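MccB protein (Escherichia coli, PDB 6OM4) uses ATP to adenylate the N-formylated peptide MccA, building the phosphoramidate linkage of the Trojan-horse antibiotic microcin C7. Local coordinates at residues 235-246 / 294-305. Sequence-based numbering, arbitrary orientation.
Sequences INAGYVNDIAVF and VNNVAAALCAAD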
ATOM      1  N   ILE A 235      -9.622   2.587   0.628  1.00 14.67           N
ATOM      2  CA  ILE A 235      -9.049   1.672  -0.300  1.00 14.34           C
ATOM      3  C   ILE A 235      -9.644   0.279  -0.059  1.00 13.85           C
ATOM      4  O   ILE A 235      -9.838  -0.109   1.077  1.00 15.36           O
ATOM      5  CB  ILE A 235      -7.517   1.679  -0.201  1.00 14.84           C
ATOM      6  CG1 ILE A 235      -6.941   0.794  -1.310  1.00 15.43           C
ATOM      7  CG2 ILE A 235      -7.025   1.320   1.206  1.00 14.72           C
ATOM      8  CD1 ILE A 235      -5.444   0.874  -1.463  1.00 17.23           C
ATOM      9  N   ASN A 236     -10.012  -0.401  -1.141  1.00 13.92           N
ATOM     10  CA  ASN A 236     -10.524  -1.778  -1.047  1.00 15.00           C
ATOM     11  C   ASN A 236      -9.373  -2.732  -1.370  1.00 14.30           C
ATOM     12  O   ASN A 236      -8.534  -2.414  -2.173  1.00 16.20           O
ATOM     13  CB  ASN A 236     -11.740  -1.936  -1.960  1.00 15.53           C
ATOM     14  CG  ASN A 236     -12.513  -3.224  -1.820  1.00 17.94           C
ATOM     15  OD1 ASN A 236     -13.009  -3.712  -2.832  1.00 19.01           O
ATOM     16  ND2 ASN A 236     -12.722  -3.715  -0.596  1.00 16.65           N
ATOM     17  N   ALA A 237      -9.356  -3.938  -0.760  1.00 16.42           N
ATOM     18  CA  ALA A 237      -8.432  -4.969  -1.215  1.00 16.81           C
ATOM     19  C   ALA A 237      -9.027  -6.325  -0.879  1.00 17.92           C
ATOM     20  O   ALA A 237      -9.876  -6.427   0.002  1.00 20.32           O
ATOM     21  CB  ALA A 237      -7.075  -4.832  -0.547  1.00 18.66           C
ATOM     22  N   GLY A 238      -8.523  -7.348  -1.561  1.00 16.23           N
ATOM     23  CA  GLY A 238      -8.954  -8.687  -1.319  1.00 15.42           C
ATOM     24  C   GLY A 238      -8.567  -9.571  -2.483  1.00 14.09           C
ATOM     25  O   GLY A 238      -7.483  -9.464  -2.992  1.00 14.69           O
ATOM     26  N   TYR A 239      -9.465 -10.480  -2.849  1.00 13.52           N
ATOM     27  CA  TYR A 239      -9.169 -11.470  -3.872  1.00 13.82           C
ATOM     28  C   TYR A 239     -10.490 -11.958  -4.465  1.00 13.96           C
ATOM     29  O   TYR A 239     -11.527 -11.976  -3.797  1.00 15.31           O
ATOM     30  CB  TYR A 239      -8.339 -12.633  -3.307  1.00 14.33           C
ATOM     31  CG  TYR A 239      -8.809 -13.036  -1.936  1.00 14.62           C
ATOM     32  CD1 TYR A 239      -9.911 -13.869  -1.759  1.00 16.33           C
ATOM     33  CD2 TYR A 239      -8.226 -12.478  -0.826  1.00 15.27           C
ATOM     34  CE1 TYR A 239     -10.383 -14.150  -0.482  1.00 17.10           C
ATOM     35  CE2 TYR A 239      -8.647 -12.794   0.443  1.00 17.75           C
ATOM     36  CZ  TYR A 239      -9.764 -13.589   0.617  1.00 18.50           C
ATOM     37  OH  TYR A 239     -10.139 -13.841   1.910  1.00 20.06           O
ATOM     38  N   VAL A 240     -10.418 -12.354  -5.733  1.00 12.94           N
ATOM     39  CA  VAL A 240     -11.432 -13.116  -6.354  1.00 13.84           C
ATOM     40  C   VAL A 240     -10.808 -14.493  -6.590  1.00 12.91           C
ATOM     41  O   VAL A 240     -10.000 -14.660  -7.509  1.00 14.26           O
ATOM     42  CB  VAL A 240     -11.954 -12.499  -7.665  1.00 13.52           C
ATOM     43  CG1 VAL A 240     -13.188 -13.255  -8.101  1.00 14.79           C
ATOM     44  CG2 VAL A 240     -12.278 -11.029  -7.502  1.00 14.23           C
ATOM     45  N   ASN A 241     -11.111 -15.422  -5.676  1.00 13.43           N
ATOM     46  CA  ASN A 241     -10.446 -16.713  -5.626  1.00 13.93           C
ATOM     47  C   ASN A 241      -8.922 -16.496  -5.688  1.00 14.18           C
ATOM     48  O   ASN A 241      -8.312 -15.881  -4.777  1.00 13.87           O
ATOM     49  CB  ASN A 241     -11.031 -17.674  -6.679  1.00 14.14           C
ATOM     50  CG  ASN A 241     -12.427 -18.161  -6.342  1.00 15.22           C
ATOM     51  OD1 ASN A 241     -13.201 -18.590  -7.218  1.00 17.23           O
ATOM     52  ND2 ASN A 241     -12.758 -18.135  -5.078  1.00 10.38           N
ATOM     53  N   ASP A 242      -8.282 -16.955  -6.778  1.00 15.11           N
ATOM     54  CA  ASP A 242      -6.826 -17.008  -6.929  1.00 15.85           C
ATOM     55  C   ASP A 242      -6.214 -15.706  -7.485  1.00 14.12           C
ATOM     56  O   ASP A 242      -5.000 -15.661  -7.697  1.00 15.11           O
ATOM     57  CB  ASP A 242      -6.468 -18.187  -7.842  1.00 18.13           C
ATOM     58  CG  ASP A 242      -7.343 -18.284  -9.080  1.00 23.05           C
ATOM     59  OD1 ASP A 242      -7.116 -17.535  -9.989  1.00 24.19           O
ATOM     60  OD2 ASP A 242      -8.297 -19.086  -9.085  1.00 30.07           O
ATOM     61  N   ILE A 243      -7.013 -14.669  -7.730  1.00 12.68           N
ATOM     62  CA  ILE A 243      -6.522 -13.361  -8.161  1.00 12.92           C
ATOM     63  C   ILE A 243      -6.507 -12.403  -6.979  1.00 13.24           C
ATOM     64  O   ILE A 243      -7.546 -12.087  -6.410  1.00 13.91           O
ATOM     65  CB  ILE A 243      -7.363 -12.760  -9.300  1.00 14.22           C
ATOM     66  CG1 ILE A 243      -7.380 -13.652 -10.542  1.00 15.51           C
ATOM     67  CG2 ILE A 243      -6.862 -11.371  -9.618  1.00 15.87           C
ATOM     68  CD1 ILE A 243      -8.347 -13.141 -11.607  1.00 15.99           C
ATOM     69  N   ALA A 244      -5.324 -11.868  -6.678  1.00 11.91           N
ATOM     70  CA  ALA A 244      -5.163 -10.833  -5.645  1.00 12.38           C
ATOM     71  C   ALA A 244      -5.654  -9.503  -6.228  1.00 13.32           C
ATOM     72  O   ALA A 244      -5.316  -9.209  -7.364  1.00 14.11           O
ATOM     73  CB  ALA A 244      -3.713 -10.744  -5.262  1.00 12.61           C
ATOM     74  N   VAL A 245      -6.468  -8.768  -5.480  1.00 13.65           N
ATOM     75  CA  VAL A 245      -7.008  -7.477  -5.955  1.00 15.41           C
ATOM     76  C   VAL A 245      -6.695  -6.371  -4.950  1.00 15.40           C
ATOM     77  O   VAL A 245      -6.907  -6.528  -3.753  1.00 16.07           O
ATOM     78  CB  VAL A 245      -8.518  -7.557  -6.233  1.00 16.53           C
ATOM     79  CG1 VAL A 245      -9.081  -6.177  -6.623  1.00 18.29           C
ATOM     80  CG2 VAL A 245      -8.810  -8.587  -7.310  1.00 17.79           C
ATOM     81  N   PHE A 246      -6.255  -5.199  -5.450  1.00 14.43           N
ATOM     82  CA  PHE A 246      -6.216  -4.043  -4.552  1.00 15.30           C
ATOM     83  C   PHE A 246      -6.593  -2.840  -5.379  1.00 14.50           C
ATOM     84  O   PHE A 246      -6.400  -2.835  -6.581  1.00 16.19           O
ATOM     85  CB  PHE A 246      -4.862  -3.827  -3.851  1.00 16.18           C
ATOM     86  CG  PHE A 246      -3.711  -3.370  -4.715  1.00 18.00           C
ATOM     87  CD1 PHE A 246      -3.144  -4.208  -5.659  1.00 16.65           C
ATOM     88  CD2 PHE A 246      -3.172  -2.097  -4.590  1.00 17.97           C
ATOM     89  CE1 PHE A 246      -2.056  -3.806  -6.423  1.00 17.34           C
ATOM     90  CE2 PHE A 246      -2.122  -1.676  -5.388  1.00 18.36           C
ATOM     91  CZ  PHE A 246      -1.558  -2.528  -6.306  1.00 18.43           C
ATOM     92  N   VAL A 294      -2.068 -15.388  -2.066  1.00 13.49           N
ATOM     93  CA  VAL A 294      -2.972 -14.419  -2.760  1.00 13.13           C
ATOM     94  C   VAL A 294      -3.397 -13.313  -1.793  1.00 12.82           C
ATOM     95  O   VAL A 294      -3.301 -12.098  -2.056  1.00 12.87           O
ATOM     96  CB  VAL A 294      -4.164 -15.169  -3.372  1.00 14.08           C
ATOM     97  CG1 VAL A 294      -5.194 -14.179  -3.876  1.00 14.36           C
ATOM     98  CG2 VAL A 294      -3.696 -16.101  -4.496  1.00 14.44           C
ATOM     99  N   ASN A 295      -3.852 -13.750  -0.628  1.00 12.97           N
ATOM    100  CA  ASN A 295      -4.240 -12.879   0.446  1.00 13.22           C
ATOM    101  C   ASN A 295      -3.115 -11.870   0.718  1.00 13.39           C
ATOM    102  O   ASN A 295      -3.325 -10.632   0.768  1.00 13.20           O
ATOM    103  CB  ASN A 295      -4.544 -13.682   1.708  1.00 13.75           C
ATOM    104  CG  ASN A 295      -4.871 -12.810   2.891  1.00 13.45           C
ATOM    105  OD1 ASN A 295      -3.964 -12.382   3.642  1.00 16.09           O
ATOM    106  ND2 ASN A 295      -6.155 -12.587   3.055  1.00 14.37           N
ATOM    107  N   ASN A 296      -1.919 -12.412   0.941  1.00 12.56           N
ATOM    108  CA  ASN A 296      -0.776 -11.600   1.432  1.00 13.07           C
ATOM    109  C   ASN A 296      -0.321 -10.585   0.377  1.00 11.72           C
ATOM    110  O   ASN A 296       0.093  -9.494   0.726  1.00 13.79           O
ATOM    111  CB  ASN A 296       0.392 -12.488   1.859  1.00 12.71           C
ATOM    112  CG  ASN A 296       0.066 -13.388   3.034  1.00 14.07           C
ATOM    113  OD1 ASN A 296       0.979 -14.021   3.593  1.00 18.13           O
ATOM    114  ND2 ASN A 296      -1.195 -13.429   3.451  1.00 12.71           N
ATOM    115  N   VAL A 297      -0.378 -10.940  -0.913  1.00 12.45           N
ATOM    116  CA  VAL A 297      -0.014 -10.008  -1.994  1.00 12.98           C
ATOM    117  C   VAL A 297      -0.960  -8.813  -1.983  1.00 13.62           C
ATOM    118  O   VAL A 297      -0.544  -7.640  -2.081  1.00 12.09           O
ATOM    119  CB  VAL A 297      -0.044 -10.716  -3.369  1.00 13.19           C
ATOM    120  CG1 VAL A 297      -0.013  -9.730  -4.519  1.00 14.78           C
ATOM    121  CG2 VAL A 297       1.103 -11.717  -3.515  1.00 13.92           C
ATOM    122  N   ALA A 298      -2.262  -9.103  -1.917  1.00 13.40           N
ATOM    123  CA  ALA A 298      -3.275  -8.066  -1.943  1.00 13.74           C
ATOM    124  C   ALA A 298      -3.105  -7.127  -0.763  1.00 13.20           C
ATOM    125  O   ALA A 298      -3.167  -5.864  -0.891  1.00 13.22           O
ATOM    126  CB  ALA A 298      -4.663  -8.649  -1.938  1.00 14.44           C
ATOM    127  N   ALA A 299      -2.966  -7.750   0.410  1.00 11.92           N
ATOM    128  CA  ALA A 299      -2.793  -6.992   1.636  1.00 12.57           C
ATOM    129  C   ALA A 299      -1.541  -6.114   1.561  1.00 12.46           C
ATOM    130  O   ALA A 299      -1.580  -4.946   1.929  1.00 12.22           O
ATOM    131  CB  ALA A 299      -2.739  -7.898   2.846  1.00 12.96           C
ATOM    132  N   ALA A 300      -0.429  -6.668   1.081  1.00 12.27           N
ATOM    133  CA  ALA A 300       0.843  -5.956   1.043  1.00 13.09           C
ATOM    134  C   ALA A 300       0.713  -4.702   0.178  1.00 13.02           C
ATOM    135  O   ALA A 300       1.096  -3.599   0.601  1.00 12.65           O
ATOM    136  CB  ALA A 300       1.927  -6.839   0.500  1.00 13.50           C
ATOM    137  N   LEU A 301       0.187  -4.867  -1.040  1.00 13.34           N
ATOM    138  CA  LEU A 301       0.124  -3.749  -1.929  1.00 14.03           C
ATOM    139  C   LEU A 301      -0.925  -2.726  -1.467  1.00 14.38           C
ATOM    140  O   LEU A 301      -0.720  -1.508  -1.697  1.00 15.24           O
ATOM    141  CB  LEU A 301      -0.130  -4.260  -3.344  1.00 15.36           C
ATOM    142  CG  LEU A 301       1.066  -4.995  -3.926  1.00 15.97           C
ATOM    143  CD1 LEU A 301       0.689  -5.779  -5.178  1.00 18.25           C
ATOM    144  CD2 LEU A 301       2.184  -3.980  -4.201  1.00 17.87           C
ATOM    145  N   CYS A 302      -1.979  -3.165  -0.775  1.00 14.12           N
ATOM    146  CA  CYS A 302      -2.938  -2.268  -0.141  1.00 14.87           C
ATOM    147  C   CYS A 302      -2.227  -1.403   0.922  1.00 14.73           C
ATOM    148  O   CYS A 302      -2.367  -0.175   0.958  1.00 14.68           O
ATOM    149  CB  CYS A 302      -4.070  -3.100   0.472  1.00 16.07           C
ATOM    150  SG  CYS A 302      -5.274  -2.085   1.379  1.00 17.81           S
ATOM    151  N   ALA A 303      -1.436  -2.046   1.793  1.00 14.33           N
ATOM    152  CA  ALA A 303      -0.716  -1.319   2.843  1.00 13.61           C
ATOM    153  C   ALA A 303       0.238  -0.294   2.204  1.00 14.49           C
ATOM    154  O   ALA A 303       0.370   0.821   2.686  1.00 14.67           O
ATOM    155  CB  ALA A 303       0.028  -2.252   3.750  1.00 14.36           C
ATOM    156  N   ALA A 304       0.912  -0.678   1.109  1.00 13.08           N
ATOM    157  CA  ALA A 304       1.863   0.232   0.431  1.00 13.83           C
ATOM    158  C   ALA A 304       1.145   1.505   0.007  1.00 14.39           C
ATOM    159  O   ALA A 304       1.676   2.615   0.162  1.00 13.25           O
ATOM    160  CB  ALA A 304       2.455  -0.418  -0.785  1.00 14.44           C
ATOM    161  N   ASP A 305      -0.018   1.336  -0.611  1.00 14.29           N
ATOM    162  CA  ASP A 305      -0.804   2.502  -1.049  1.00 15.85           C
ATOM    163  C   ASP A 305      -1.276   3.370   0.127  1.00 14.73           C
ATOM    164  O   ASP A 305      -1.233   4.574  -0.010  1.00 14.51           O
ATOM    165  CB  ASP A 305      -1.927   2.061  -1.978  1.00 17.54           C
ATOM    166  CG  ASP A 305      -1.434   1.893  -3.421  1.00 19.38           C
ATOM    167  OD1 ASP A 305      -0.173   2.017  -3.697  1.00 22.42           O
ATOM    168  OD2 ASP A 305      -2.299   1.654  -4.274  1.00 24.87           O
TER
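Asp-305 OD2 accepts a hydrogen bond from the Ser-318 hydroxyl and also meets Phe-246 at the ring edge, near the ring plane, 3.5 Å from CE2. Its other oxygen, OD1, takes the backbone N-H of Leu-317, so the carboxylate is held at both oxygens where it borders the aromatic edge. The polarised ring C-H bonds would probably suit this negative neighbour. Over one face of the same ring sits Leu-301: CB lies 3.6 Å from the centroid and 6° off the ring normal, a CH-pi contact. Farther out, Leu-301 CD1 reaches Phe-246 CE1 at 3.6 Å. With CG between backbone N and carbonyl carbon (chi1 70°), the Phe-246 ring is carried to the helix, under Leu-301.

Residues 294-305 of helix 292-311 lie along the hairpin in the central sheet of the Rossmann-like ThiF fold, running almost antiparallel to strand 235-240 and nearly parallel to strand 243-246. Small residues let the backbones come close midway: Ala-298 CB presses to 3.1 Å from Gly-238 O, which already accepts the N-H of Val-245, while Ala-237 CB abuts Cys-302 CB at 3.6 Å. Toward the type II' turn, Val-294 straddles the hairpin, CG1 3.6 Å from Tyr-239 CB and CG2 3.5 Å from Asp-242 O. Beside it, the Asn-295 amide approaches the Tyr-239 ring, ND2 3.6 Å from CE2 with the planes 51° apart. This end borders the nucleotide pocket: Tyr-239 touches the bound adenosine phosphoramidate and hydrogen-bonds through its backbone to the MccA peptide, while Asn-295 packs on Ile-126 and His-129 of helix 125-136.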